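Local atomic coordinates of dehydroascorbate reductase (Chlamydomonas reinhardtii, PDB entry 5XFT), a protein that probably catalyses the reduction of dehydroascorbate to ascorbate, with two glutathione molecules oxidised to glutathione disulfide, as a member of the glutathione S-transferase superfamily. Residues L18-F23 and L162-V167; F104-A109 and V122-E127; P144-Q149 and G153-L158; K170-W175 and A206-W211. All coordinates share one frame; numbering follows the deposited sequence.

Contact 1 of 4, residues L18-F23 and L162-V167; sequences LLDCPF and LYHAVV
Here the start of a thioredoxin-type helix, with a Cys-Pro-Phe-Cys sequence running from Cys-21 to Cys-24, meets the long central helix of the all-helical domain: Asp-20 and Pro-22 close around the ring of His-164. The histidine reaches across from segment 162-167 with CG anti to the carbonyl carbon (chi1 -80°), which sends NE2 to the backbone of Asp-20. NE2 donates a hydrogen bond to Asp-20 O at 2.6 Å, but it is weak, bent to 124° at the hydrogen. The bend comes from where the oxygen sits: it lies at the ring edge between two atoms, and His-164 CE1 is itself only 2.9 Å from Asp-20 O. The Asp-20 carboxylate comes in beside the same corner, its plane tilted 20° from the imidazole, with OD2 3.6 Å from His-164 CE1. Pro-22 covers one face of the ring toward the rim, its CD 3.9 Å from CE1 of His-164 and its CB 4.0 Å from NE2. The other ring nitrogen, ND1, is hydrogen-bonded to NE1 of Trp-211, so both nitrogens are engaged and the rotation of this buried ring is fixed. Asp-20 OD1 also has a long, weak ion pair with Lys-10. The arrangement belongs to the interface between the thioredoxin-like and helical domains of the glutathione S-transferase fold, right beside its CxxC-type helix start.

Contact 2 of 4, residues F104-A109 and V122-E127; sequences FPNFRA and VAALEE
Asn-106 turns CG anti to its carbonyl carbon (chi1 -67°), laying its amide against Ala-124, while Leu-125 holds CG opposite its own backbone nitrogen (chi1 175°) and brings its CD1 methyl toward Phe-107. The two segments belong to an antiparallel pair of helices, 103-112 and 118-138, in the all-helical domain of the glutathione S-transferase fold. Their local axes come within 8.6 Å and run 150° apart in direction. At the closest point the CA atoms of Asn-106 and Leu-125 are 5.4 Å apart, which the small Ala-124 next door probably helps to allow. The Asn-106 amide spreads over its methyl: ND2 lies 3.5 Å from Ala-124 CB and OD1 3.9 Å from that same CB. No hydrogen bond spans the two segments, so a buried polar side chain serves here as a packing piece. Lys-121 and Gln-128, on the same helix as Ala-124, also touch it. With an alanine here the amide is gone, and the methyl of Ala-124 would probably face a gap between the helices, with Lys-121 and Gln-128 losing a neighbour. On the inner side the ring of Phe-107 leads off toward Trp-211 and helix 153-173, so Leu-125 meets the root of this side chain. There the apolar seam closes, with Leu-125 CD1 4.2 Å from Phe-107 CB.

Contact 3 of 4, residues P144-Q149 and G153-L158; sequences PLFGGQ and GTDCSL
A type I turn from Leu-145 to Gly-148 presents two successive backbone N-H groups to the first turn of helix 153-173, with Phe-146 CA and Asp-155 CA 5.9 Å apart. The Asp-155 carboxylate takes one on each oxygen. Phe-146 N donates to OD1 of Asp-155 at 3.1 Å and 146°, on the syn lone pair; Gly-147 N reaches OD2 of Asp-155 at 3.2 Å, also on the syn side but 28° out of the carboxylate plane. OD1 is further bound by Tyr-187 OH, and OD2 weakly by the backbone N of Asn-152, just before the helix. The Phe-146 ring folds back over the helix: Thr-154 CG2 makes a CH-pi contact over one face, 3.7 Å from the centroid, and OD1 of Asp-155 lies at the ring edge, 3.1 Å from CD1. An asparagine in place of Asp-155 has a single acceptor oxygen, and one of the turn's N-H groups would probably be left facing an NH2. Three hydrogen bonds and a fourth, weak one converge on this buried carboxylate, and are likely to offset part of its charge while they tie the loop to the helix.

Contact 4 of 4, residues K170-W175 and A206-W211; sequences KHFKGW and AIIAGW
Ile-208 packs against His-171 and Phe-172, joining the C-terminal end of the long helix 153-173 to helix 204-212 near the chain's end, within the helical domain of the glutathione S-transferase fold. Ile-208 CG2 lies over one face of the imidazole, a CH-pi contact 3.6 Å from the centroid of His-171 and 19° off the ring normal. Phe-172 comes in end first: its CZ is 4.1 Å from Ile-208 CG2, and the backbone oxygen of Ile-208 sits at the ring edge, in plane. One helical turn on, Trp-211 offers its CB, which is 3.7 Å from Phe-172 CE2, while its indole leads off toward Phe-104, Arg-108 and Leu-111 of helix 103-112. The two rings of segment 170-175 also meet each other. His-171 places CG anti to the backbone nitrogen (chi1 175°), and its ND1 then lies over the centre of the Phe-172 ring, 3.5 Å above the plane. Leu-111 and Ile-215 touch Phe-172 as well. Back at the isoleucine, its other branch fills the angle at the base of the imidazole, with Ile-208 CD1 3.5 Å from His-171 CB.

Followed from the N terminus, the chain opens contact 1 at residues 18-23, in the thioredoxin-like domain, and closes it on helix 153-173, a loop with 138 residues between its ends. Contacts 2 and 3 both lie within that loop, one after the other: contact 2 pairs the first two helices of the helical domain, and contact 3 folds the following loop onto the start of helix 153-173. Contact 4 begins after contact 1 has closed, and none of the loops cross. Contacts 1, 3 and 4 thus share one long helix, with contacts 3 and 4 about 24 Å apart, centre to centre. Trp-211 of contact 4 touches residues of contacts 1 and 2, tying the C-terminal helix to both.

Contact 1 of 4, residues L18-F23 and L162-V167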
loop_
_atom_site.group_PDB
_atom_site.type_symbol
_atom_site.label_atom_id
_atom_site.label_comp_id
_atom_site.label_asym_id
_atom_site.label_seq_id
_atom_site.Cartn_x
_atom_site.Cartn_y
_atom_site.Cartn_z
ATOM N N LEU A 18 -8.267 -4.138 11.206
ATOM C CA LEU A 18 -7.327 -4.198 10.094
ATOM C C LEU A 18 -5.940 -3.776 10.550
ATOM O O LEU A 18 -5.792 -2.830 11.328
ATOM C CB LEU A 18 -7.803 -3.297 8.946
ATOM C CG LEU A 18 -6.842 -3.020 7.781
ATOM C CD1 LEU A 18 -6.453 -4.319 7.053
ATOM C CD2 LEU A 18 -7.443 -2.023 6.792
ATOM N N LEU A 19 -4.915 -4.480 10.065
ATOM C CA LEU A 19 -3.547 -4.104 10.382
ATOM C C LEU A 19 -2.858 -3.514 9.143
ATOM O O LEU A 19 -3.529 -3.046 8.210
ATOM C CB LEU A 19 -2.814 -5.303 10.987
ATOM C CG LEU A 19 -3.288 -5.626 12.421
ATOM C CD1 LEU A 19 -2.424 -6.689 13.087
ATOM C CD2 LEU A 19 -3.383 -4.361 13.294
ATOM N N ASP A 20 -1.525 -3.552 9.126
ATOM C CA ASP A 20 -0.728 -2.547 8.427
ATOM C C ASP A 20 -0.097 -3.004 7.111
ATOM O O ASP A 20 0.690 -2.242 6.536
ATOM C CB ASP A 20 0.382 -2.053 9.354
ATOM C CG ASP A 20 1.323 -3.168 9.763
ATOM O OD1 ASP A 20 0.828 -4.207 10.251
ATOM O OD2 ASP A 20 2.550 -3.031 9.559
ATOM N N CYS A 21 -0.395 -4.203 6.619
ATOM C CA CYS A 21 0.310 -4.704 5.438
ATOM C C CYS A 21 0.104 -3.784 4.240
ATOM O O CYS A 21 -1.045 -3.550 3.837
ATOM C CB CYS A 21 -0.145 -6.112 5.076
ATOM S SG CYS A 21 0.631 -6.728 3.558
ATOM N N PRO A 22 1.171 -3.248 3.645
ATOM C CA PRO A 22 0.990 -2.292 2.537
ATOM C C PRO A 22 0.508 -2.932 1.246
ATOM O O PRO A 22 -0.072 -2.227 0.408
ATOM C CB PRO A 22 2.390 -1.684 2.370
ATOM C CG PRO A 22 3.321 -2.748 2.863
ATOM C CD PRO A 22 2.590 -3.430 4.000
ATOM N N PHE A 23 0.717 -4.239 1.057
ATOM C CA PHE A 23 0.250 -4.903 -0.157
ATOM C C PHE A 23 -1.243 -5.215 -0.077
ATOM O O PHE A 23 -1.996 -4.963 -1.033
ATOM C CB PHE A 23 1.084 -6.161 -0.401
ATOM C CG PHE A 23 2.558 -5.887 -0.448
ATOM C CD1 PHE A 23 3.170 -5.553 -1.641
ATOM C CD2 PHE A 23 3.327 -5.925 0.706
ATOM C CE1 PHE A 23 4.531 -5.275 -1.690
ATOM C CE2 PHE A 23 4.688 -5.648 0.665
ATOM C CZ PHE A 23 5.289 -5.323 -0.537
ATOM N N LEU A 162 4.573 4.857 0.901
ATOM C CA LEU A 162 4.950 6.177 1.394
ATOM C C LEU A 162 4.426 6.405 2.807
ATOM O O LEU A 162 5.113 7.011 3.642
ATOM C CB LEU A 162 4.430 7.253 0.440
ATOM C CG LEU A 162 4.733 8.709 0.784
ATOM C CD1 LEU A 162 6.214 8.998 0.648
ATOM C CD2 LEU A 162 3.918 9.632 -0.103
ATOM N N TYR A 163 3.208 5.934 3.083
ATOM C CA TYR A 163 2.640 6.006 4.427
ATOM C C TYR A 163 3.568 5.348 5.442
ATOM O O TYR A 163 3.963 5.962 6.448
ATOM C CB TYR A 163 1.272 5.321 4.417
ATOM C CG TYR A 163 0.380 5.582 5.613
ATOM C CD1 TYR A 163 0.567 6.686 6.433
ATOM C CD2 TYR A 163 -0.649 4.703 5.921
ATOM C CE1 TYR A 163 -0.258 6.909 7.515
ATOM C CE2 TYR A 163 -1.473 4.917 6.996
ATOM C CZ TYR A 163 -1.277 6.017 7.794
ATOM O OH TYR A 163 -2.109 6.218 8.870
ATOM N N HIS A 164 3.939 4.092 5.173
ATOM C CA HIS A 164 4.889 3.393 6.029
ATOM C C HIS A 164 6.199 4.157 6.147
ATOM O O HIS A 164 6.786 4.232 7.233
ATOM C CB HIS A 164 5.145 1.989 5.487
ATOM C CG HIS A 164 4.081 1.002 5.841
ATOM N ND1 HIS A 164 4.326 -0.104 6.627
ATOM C CD2 HIS A 164 2.767 0.952 5.518
ATOM C CE1 HIS A 164 3.210 -0.794 6.773
ATOM N NE2 HIS A 164 2.248 -0.175 6.110
ATOM N N ALA A 165 6.671 4.740 5.042
ATOM C CA ALA A 165 7.966 5.414 5.055
ATOM C C ALA A 165 7.954 6.607 6.003
ATOM O O ALA A 165 8.800 6.709 6.900
ATOM C CB ALA A 165 8.356 5.845 3.639
ATOM N N VAL A 166 6.991 7.516 5.836
ATOM C CA VAL A 166 7.001 8.716 6.666
ATOM C C VAL A 166 6.720 8.366 8.125
ATOM O O VAL A 166 7.423 8.835 9.032
ATOM C CB VAL A 166 6.030 9.786 6.117
ATOM C CG1 VAL A 166 6.400 10.155 4.688
ATOM C CG2 VAL A 166 4.583 9.330 6.178
ATOM N N VAL A 167 5.734 7.496 8.378
ATOM C CA VAL A 167 5.369 7.184 9.759
ATOM C C VAL A 167 6.511 6.465 10.466
ATOM O O VAL A 167 7.001 6.904 11.517
ATOM C CB VAL A 167 4.075 6.354 9.802
ATOM C CG1 VAL A 167 3.840 5.815 11.203
ATOM C CG2 VAL A 167 2.892 7.199 9.349
#

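Contact 2 of 4, residues F104-A109 and V122-E127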
loop_
_atom_site.group_PDB
_atom_site.type_symbol
_atom_site.label_atom_id
_atom_site.label_comp_id
_atom_site.label_asym_id
_atom_site.label_seq_id
_atom_site.Cartn_x
_atom_site.Cartn_y
_atom_site.Cartn_z
ATOM N N PHE A 104 10.110 1.517 -1.151
ATOM C CA PHE A 104 9.966 0.577 -0.043
ATOM C C PHE A 104 11.255 -0.178 0.270
ATOM O O PHE A 104 11.601 -0.285 1.457
ATOM C CB PHE A 104 8.800 -0.375 -0.337
ATOM C CG PHE A 104 8.554 -1.390 0.741
ATOM C CD1 PHE A 104 9.072 -2.670 0.636
ATOM C CD2 PHE A 104 7.798 -1.068 1.856
ATOM C CE1 PHE A 104 8.845 -3.607 1.627
ATOM C CE2 PHE A 104 7.568 -2.000 2.847
ATOM C CZ PHE A 104 8.092 -3.270 2.730
ATOM N N PRO A 105 11.994 -0.727 -0.706
ATOM C CA PRO A 105 13.248 -1.412 -0.346
ATOM C C PRO A 105 14.276 -0.516 0.321
ATOM O O PRO A 105 14.946 -0.960 1.263
ATOM C CB PRO A 105 13.753 -1.941 -1.696
ATOM C CG PRO A 105 12.523 -2.109 -2.511
ATOM C CD PRO A 105 11.636 -0.963 -2.117
ATOM N N ASN A 106 14.449 0.721 -0.152
ATOM C CA ASN A 106 15.414 1.626 0.467
ATOM C C ASN A 106 14.979 1.988 1.876
ATOM O O ASN A 106 15.789 2.001 2.808
ATOM C CB ASN A 106 15.571 2.899 -0.371
ATOM C CG ASN A 106 16.209 2.643 -1.723
ATOM O OD1 ASN A 106 17.007 1.721 -1.884
ATOM N ND2 ASN A 106 15.852 3.458 -2.705
ATOM N N PHE A 107 13.693 2.307 2.038
ATOM C CA PHE A 107 13.153 2.648 3.349
ATOM C C PHE A 107 13.292 1.488 4.328
ATOM O O PHE A 107 13.602 1.691 5.513
ATOM C CB PHE A 107 11.698 3.088 3.174
ATOM C CG PHE A 107 10.813 2.733 4.311
ATOM C CD1 PHE A 107 10.996 3.317 5.555
ATOM C CD2 PHE A 107 9.769 1.843 4.125
ATOM C CE1 PHE A 107 10.175 3.000 6.598
ATOM C CE2 PHE A 107 8.936 1.523 5.157
ATOM C CZ PHE A 107 9.136 2.100 6.401
ATOM N N ARG A 108 13.092 0.267 3.847
ATOM C CA ARG A 108 13.297 -0.895 4.694
ATOM C C ARG A 108 14.772 -1.082 5.025
ATOM O O ARG A 108 15.118 -1.331 6.183
ATOM C CB ARG A 108 12.731 -2.144 4.023
ATOM C CG ARG A 108 13.035 -3.420 4.785
ATOM C CD ARG A 108 12.531 -4.628 4.044
ATOM N NE ARG A 108 13.166 -4.750 2.741
ATOM C CZ ARG A 108 12.796 -5.620 1.811
ATOM N NH1 ARG A 108 11.781 -6.446 2.034
ATOM N NH2 ARG A 108 13.438 -5.652 0.653
ATOM N N ALA A 109 15.655 -0.963 4.030
ATOM C CA ALA A 109 17.080 -1.108 4.300
ATOM C C ALA A 109 17.560 -0.063 5.295
ATOM O O ALA A 109 18.539 -0.288 6.016
ATOM C CB ALA A 109 17.878 -1.013 2.999
ATOM N N VAL A 122 19.869 6.052 2.487
ATOM C CA VAL A 122 19.225 7.350 2.653
ATOM C C VAL A 122 19.292 8.136 1.352
ATOM O O VAL A 122 18.287 8.712 0.897
ATOM C CB VAL A 122 19.877 8.122 3.818
ATOM C CG1 VAL A 122 19.348 9.553 3.880
ATOM C CG2 VAL A 122 19.626 7.415 5.136
ATOM N N ALA A 123 20.470 8.159 0.722
ATOM C CA ALA A 123 20.602 8.879 -0.542
ATOM C C ALA A 123 19.639 8.327 -1.595
ATOM O O ALA A 123 18.886 9.083 -2.229
ATOM C CB ALA A 123 22.051 8.816 -1.023
ATOM N N ALA A 124 19.628 7.001 -1.766
ATOM C CA ALA A 124 18.764 6.377 -2.765
ATOM C C ALA A 124 17.292 6.663 -2.483
ATOM O O ALA A 124 16.521 7.000 -3.397
ATOM C CB ALA A 124 19.026 4.873 -2.805
ATOM N N LEU A 125 16.883 6.531 -1.218
ATOM C CA LEU A 125 15.515 6.864 -0.839
ATOM C C LEU A 125 15.157 8.266 -1.296
ATOM O O LEU A 125 14.088 8.485 -1.884
ATOM C CB LEU A 125 15.327 6.744 0.676
ATOM C CG LEU A 125 13.942 7.195 1.148
ATOM C CD1 LEU A 125 12.883 6.232 0.619
ATOM C CD2 LEU A 125 13.859 7.316 2.662
ATOM N N GLU A 126 16.055 9.225 -1.062
ATOM C CA GLU A 126 15.717 10.601 -1.400
ATOM C C GLU A 126 15.669 10.804 -2.912
ATOM O O GLU A 126 14.950 11.683 -3.401
ATOM C CB GLU A 126 16.694 11.579 -0.743
ATOM C CG GLU A 126 16.100 12.995 -0.673
ATOM C CD GLU A 126 17.093 14.115 -0.957
ATOM O OE1 GLU A 126 17.568 14.239 -2.111
ATOM O OE2 GLU A 126 17.342 14.917 -0.034
ATOM N N GLU A 127 16.427 10.013 -3.673
ATOM C CA GLU A 127 16.232 10.033 -5.122
ATOM C C GLU A 127 14.832 9.542 -5.499
ATOM O O GLU A 127 14.180 10.114 -6.385
ATOM C CB GLU A 127 17.306 9.196 -5.818
ATOM C CG GLU A 127 16.996 8.927 -7.278
ATOM C CD GLU A 127 18.179 8.381 -8.050
ATOM O OE1 GLU A 127 18.450 8.909 -9.146
ATOM O OE2 GLU A 127 18.834 7.426 -7.578
#

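Contact 3 of 4, residues P144-Q149 and G153-L158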
loop_
_atom_site.group_PDB
_atom_site.type_symbol
_atom_site.label_atom_id
_atom_site.label_comp_id
_atom_site.label_asym_id
_atom_site.label_seq_id
_atom_site.Cartn_x
_atom_site.Cartn_y
_atom_site.Cartn_z
ATOM N N PRO A 144 -3.723 16.347 -7.634
ATOM C CA PRO A 144 -2.626 16.087 -6.686
ATOM C C PRO A 144 -2.209 14.623 -6.571
ATOM O O PRO A 144 -1.148 14.344 -5.991
ATOM C CB PRO A 144 -3.192 16.601 -5.358
ATOM C CG PRO A 144 -4.669 16.423 -5.494
ATOM C CD PRO A 144 -5.014 16.561 -6.956
ATOM N N LEU A 145 -2.994 13.687 -7.100
ATOM C CA LEU A 145 -2.638 12.277 -7.095
ATOM C C LEU A 145 -2.051 11.869 -8.439
ATOM O O LEU A 145 -2.194 12.563 -9.448
ATOM C CB LEU A 145 -3.857 11.409 -6.781
ATOM C CG LEU A 145 -4.756 11.862 -5.642
ATOM C CD1 LEU A 145 -5.941 10.939 -5.564
ATOM C CD2 LEU A 145 -3.984 11.868 -4.336
ATOM N N PHE A 146 -1.392 10.711 -8.447
ATOM C CA PHE A 146 -0.897 10.161 -9.703
ATOM C C PHE A 146 -2.019 9.926 -10.701
ATOM O O PHE A 146 -1.759 9.871 -11.906
ATOM C CB PHE A 146 -0.145 8.851 -9.455
ATOM C CG PHE A 146 1.164 9.029 -8.744
ATOM C CD1 PHE A 146 1.255 8.828 -7.376
ATOM C CD2 PHE A 146 2.305 9.398 -9.444
ATOM C CE1 PHE A 146 2.455 8.989 -6.716
ATOM C CE2 PHE A 146 3.514 9.559 -8.789
ATOM C CZ PHE A 146 3.588 9.355 -7.422
ATOM N N GLY A 147 -3.254 9.769 -10.226
ATOM C CA GLY A 147 -4.400 9.629 -11.100
ATOM C C GLY A 147 -5.208 10.905 -11.130
ATOM O O GLY A 147 -6.441 10.876 -11.184
ATOM N N GLY A 148 -4.509 12.036 -11.077
ATOM C CA GLY A 148 -5.146 13.335 -11.068
ATOM C C GLY A 148 -5.993 13.570 -9.838
ATOM O O GLY A 148 -5.475 13.823 -8.748
ATOM N N GLN A 149 -7.307 13.475 -10.003
ATOM C CA GLN A 149 -8.231 13.767 -8.918
ATOM C C GLN A 149 -8.634 12.533 -8.125
ATOM O O GLN A 149 -9.128 12.675 -7.001
ATOM C CB GLN A 149 -9.483 14.447 -9.480
ATOM C CG GLN A 149 -9.277 15.902 -9.869
ATOM C CD GLN A 149 -9.162 16.803 -8.657
ATOM O OE1 GLN A 149 -9.822 16.578 -7.640
ATOM N NE2 GLN A 149 -8.320 17.826 -8.754
ATOM N N GLY A 153 -3.672 3.229 -10.136
ATOM C CA GLY A 153 -2.935 2.016 -9.810
ATOM C C GLY A 153 -1.610 2.324 -9.141
ATOM O O GLY A 153 -1.168 1.604 -8.236
ATOM N N THR A 154 -0.973 3.420 -9.565
ATOM C CA THR A 154 0.255 3.894 -8.936
ATOM C C THR A 154 -0.013 4.460 -7.547
ATOM O O THR A 154 0.793 4.273 -6.631
ATOM C CB THR A 154 0.914 4.936 -9.839
ATOM O OG1 THR A 154 1.407 4.290 -11.020
ATOM C CG2 THR A 154 2.057 5.635 -9.118
ATOM N N ASP A 155 -1.139 5.156 -7.369
ATOM C CA ASP A 155 -1.545 5.573 -6.032
ATOM C C ASP A 155 -1.734 4.364 -5.126
ATOM O O ASP A 155 -1.278 4.351 -3.977
ATOM C CB ASP A 155 -2.846 6.371 -6.105
ATOM C CG ASP A 155 -2.666 7.738 -6.721
ATOM O OD1 ASP A 155 -1.658 8.406 -6.416
ATOM O OD2 ASP A 155 -3.540 8.134 -7.523
ATOM N N CYS A 156 -2.421 3.336 -5.636
ATOM C CA CYS A 156 -2.708 2.154 -4.834
ATOM C C CYS A 156 -1.435 1.417 -4.450
ATOM O O CYS A 156 -1.361 0.849 -3.355
ATOM C CB CYS A 156 -3.656 1.223 -5.589
ATOM S SG CYS A 156 -5.315 1.922 -5.855
ATOM N N SER A 157 -0.427 1.416 -5.325
ATOM C CA SER A 157 0.814 0.723 -4.990
ATOM C C SER A 157 1.734 1.567 -4.107
ATOM O O SER A 157 2.368 1.040 -3.185
ATOM C CB SER A 157 1.548 0.316 -6.264
ATOM O OG SER A 157 2.804 -0.257 -5.946
ATOM N N LEU A 158 1.827 2.867 -4.373
ATOM C CA LEU A 158 2.862 3.694 -3.768
ATOM C C LEU A 158 2.404 4.419 -2.519
ATOM O O LEU A 158 3.219 4.663 -1.623
ATOM C CB LEU A 158 3.372 4.734 -4.771
ATOM C CG LEU A 158 4.324 4.262 -5.866
ATOM C CD1 LEU A 158 4.850 5.463 -6.628
ATOM C CD2 LEU A 158 5.472 3.450 -5.277
#

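Contact 4 of 4, residues K170-W175 and A206-W211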
loop_
_atom_site.group_PDB
_atom_site.type_symbol
_atom_site.label_atom_id
_atom_site.label_comp_id
_atom_site.label_asym_id
_atom_site.label_seq_id
_atom_site.Cartn_x
_atom_site.Cartn_y
_atom_site.Cartn_z
ATOM N N LYS A 170 9.819 8.529 10.789
ATOM C CA LYS A 170 9.695 9.556 11.817
ATOM C C LYS A 170 9.742 8.947 13.212
ATOM O O LYS A 170 10.312 9.538 14.137
ATOM C CB LYS A 170 8.407 10.351 11.616
ATOM C CG LYS A 170 8.045 11.277 12.770
ATOM C CD LYS A 170 9.102 12.348 12.993
ATOM C CE LYS A 170 8.622 13.390 13.993
ATOM N NZ LYS A 170 8.274 12.793 15.314
ATOM N N HIS A 171 9.166 7.756 13.384
ATOM C CA HIS A 171 9.098 7.192 14.730
ATOM C C HIS A 171 10.423 6.572 15.168
ATOM O O HIS A 171 10.865 6.773 16.307
ATOM C CB HIS A 171 7.983 6.156 14.811
ATOM C CG HIS A 171 7.916 5.453 16.128
ATOM N ND1 HIS A 171 8.595 4.281 16.382
ATOM C CD2 HIS A 171 7.260 5.764 17.270
ATOM C CE1 HIS A 171 8.355 3.895 17.622
ATOM N NE2 HIS A 171 7.545 4.776 18.181
ATOM N N PHE A 172 11.065 5.810 14.288
ATOM C CA PHE A 172 12.259 5.060 14.652
ATOM C C PHE A 172 13.556 5.823 14.432
ATOM O O PHE A 172 14.578 5.466 15.032
ATOM C CB PHE A 172 12.320 3.755 13.856
ATOM C CG PHE A 172 11.265 2.756 14.244
ATOM C CD1 PHE A 172 11.350 2.071 15.443
ATOM C CD2 PHE A 172 10.197 2.494 13.406
ATOM C CE1 PHE A 172 10.388 1.149 15.800
ATOM C CE2 PHE A 172 9.234 1.574 13.758
ATOM C CZ PHE A 172 9.329 0.900 14.957
ATOM N N LYS A 173 13.552 6.852 13.584
ATOM C CA LYS A 173 14.783 7.530 13.209
ATOM C C LYS A 173 14.706 9.047 13.320
ATOM O O LYS A 173 15.715 9.718 13.087
ATOM C CB LYS A 173 15.183 7.156 11.774
ATOM C CG LYS A 173 15.564 5.695 11.578
ATOM C CD LYS A 173 16.961 5.406 12.106
ATOM C CE LYS A 173 17.574 4.182 11.435
ATOM N NZ LYS A 173 17.225 2.919 12.133
ATOM N N GLY A 174 13.547 9.609 13.650
ATOM C CA GLY A 174 13.405 11.050 13.672
ATOM C C GLY A 174 13.486 11.662 12.289
ATOM O O GLY A 174 13.389 12.884 12.137
ATOM N N TRP A 175 13.670 10.816 11.275
ATOM C CA TRP A 175 13.684 11.271 9.893
ATOM C C TRP A 175 12.368 11.957 9.552
ATOM O O TRP A 175 11.314 11.646 10.113
ATOM C CB TRP A 175 13.925 10.088 8.955
ATOM C CG TRP A 175 14.019 10.446 7.499
ATOM C CD1 TRP A 175 15.157 10.711 6.791
ATOM C CD2 TRP A 175 12.933 10.552 6.565
ATOM N NE1 TRP A 175 14.846 10.982 5.478
ATOM C CE2 TRP A 175 13.488 10.894 5.315
ATOM C CE3 TRP A 175 11.544 10.397 6.666
ATOM C CZ2 TRP A 175 12.708 11.082 4.178
ATOM C CZ3 TRP A 175 10.772 10.584 5.537
ATOM C CH2 TRP A 175 11.355 10.925 4.309
ATOM N N ALA A 206 -0.511 0.911 14.142
ATOM C CA ALA A 206 -0.445 -0.360 13.431
ATOM C C ALA A 206 0.861 -0.471 12.655
ATOM O O ALA A 206 1.513 -1.521 12.668
ATOM C CB ALA A 206 -1.652 -0.514 12.505
ATOM N N ILE A 207 1.277 0.621 12.002
ATOM C CA ILE A 207 2.547 0.628 11.279
ATOM C C ILE A 207 3.713 0.426 12.242
ATOM O O ILE A 207 4.606 -0.402 12.008
ATOM C CB ILE A 207 2.700 1.941 10.487
ATOM C CG1 ILE A 207 1.482 2.165 9.586
ATOM C CG2 ILE A 207 3.990 1.928 9.681
ATOM C CD1 ILE A 207 1.492 3.510 8.851
ATOM N N ILE A 208 3.722 1.191 13.340
ATOM C CA ILE A 208 4.810 1.110 14.308
ATOM C C ILE A 208 4.911 -0.297 14.875
ATOM O O ILE A 208 5.996 -0.885 14.928
ATOM C CB ILE A 208 4.617 2.152 15.429
ATOM C CG1 ILE A 208 4.530 3.572 14.862
ATOM C CG2 ILE A 208 5.738 2.056 16.443
ATOM C CD1 ILE A 208 5.563 3.863 13.815
ATOM N N ALA A 209 3.784 -0.859 15.309
ATOM C CA ALA A 209 3.774 -2.208 15.860
ATOM C C ALA A 209 4.204 -3.230 14.820
ATOM O O ALA A 209 4.923 -4.184 15.139
ATOM C CB ALA A 209 2.382 -2.544 16.397
ATOM N N GLY A 210 3.767 -3.054 13.571
ATOM C CA GLY A 210 4.211 -3.948 12.519
ATOM C C GLY A 210 5.720 -3.968 12.388
ATOM O O GLY A 210 6.328 -5.034 12.273
ATOM N N TRP A 211 6.347 -2.792 12.437
ATOM C CA TRP A 211 7.789 -2.730 12.222
ATOM C C TRP A 211 8.593 -3.064 13.477
ATOM O O TRP A 211 9.703 -3.599 13.365
ATOM C CB TRP A 211 8.163 -1.353 11.686
ATOM C CG TRP A 211 7.845 -1.228 10.238
ATOM C CD1 TRP A 211 6.769 -0.599 9.673
ATOM C CD2 TRP A 211 8.597 -1.786 9.160
ATOM N NE1 TRP A 211 6.820 -0.715 8.299
ATOM C CE2 TRP A 211 7.933 -1.444 7.961
ATOM C CE3 TRP A 211 9.774 -2.539 9.090
ATOM C CZ2 TRP A 211 8.409 -1.829 6.709
ATOM C CZ3 TRP A 211 10.250 -2.915 7.848
ATOM C CH2 TRP A 211 9.567 -2.559 6.672
#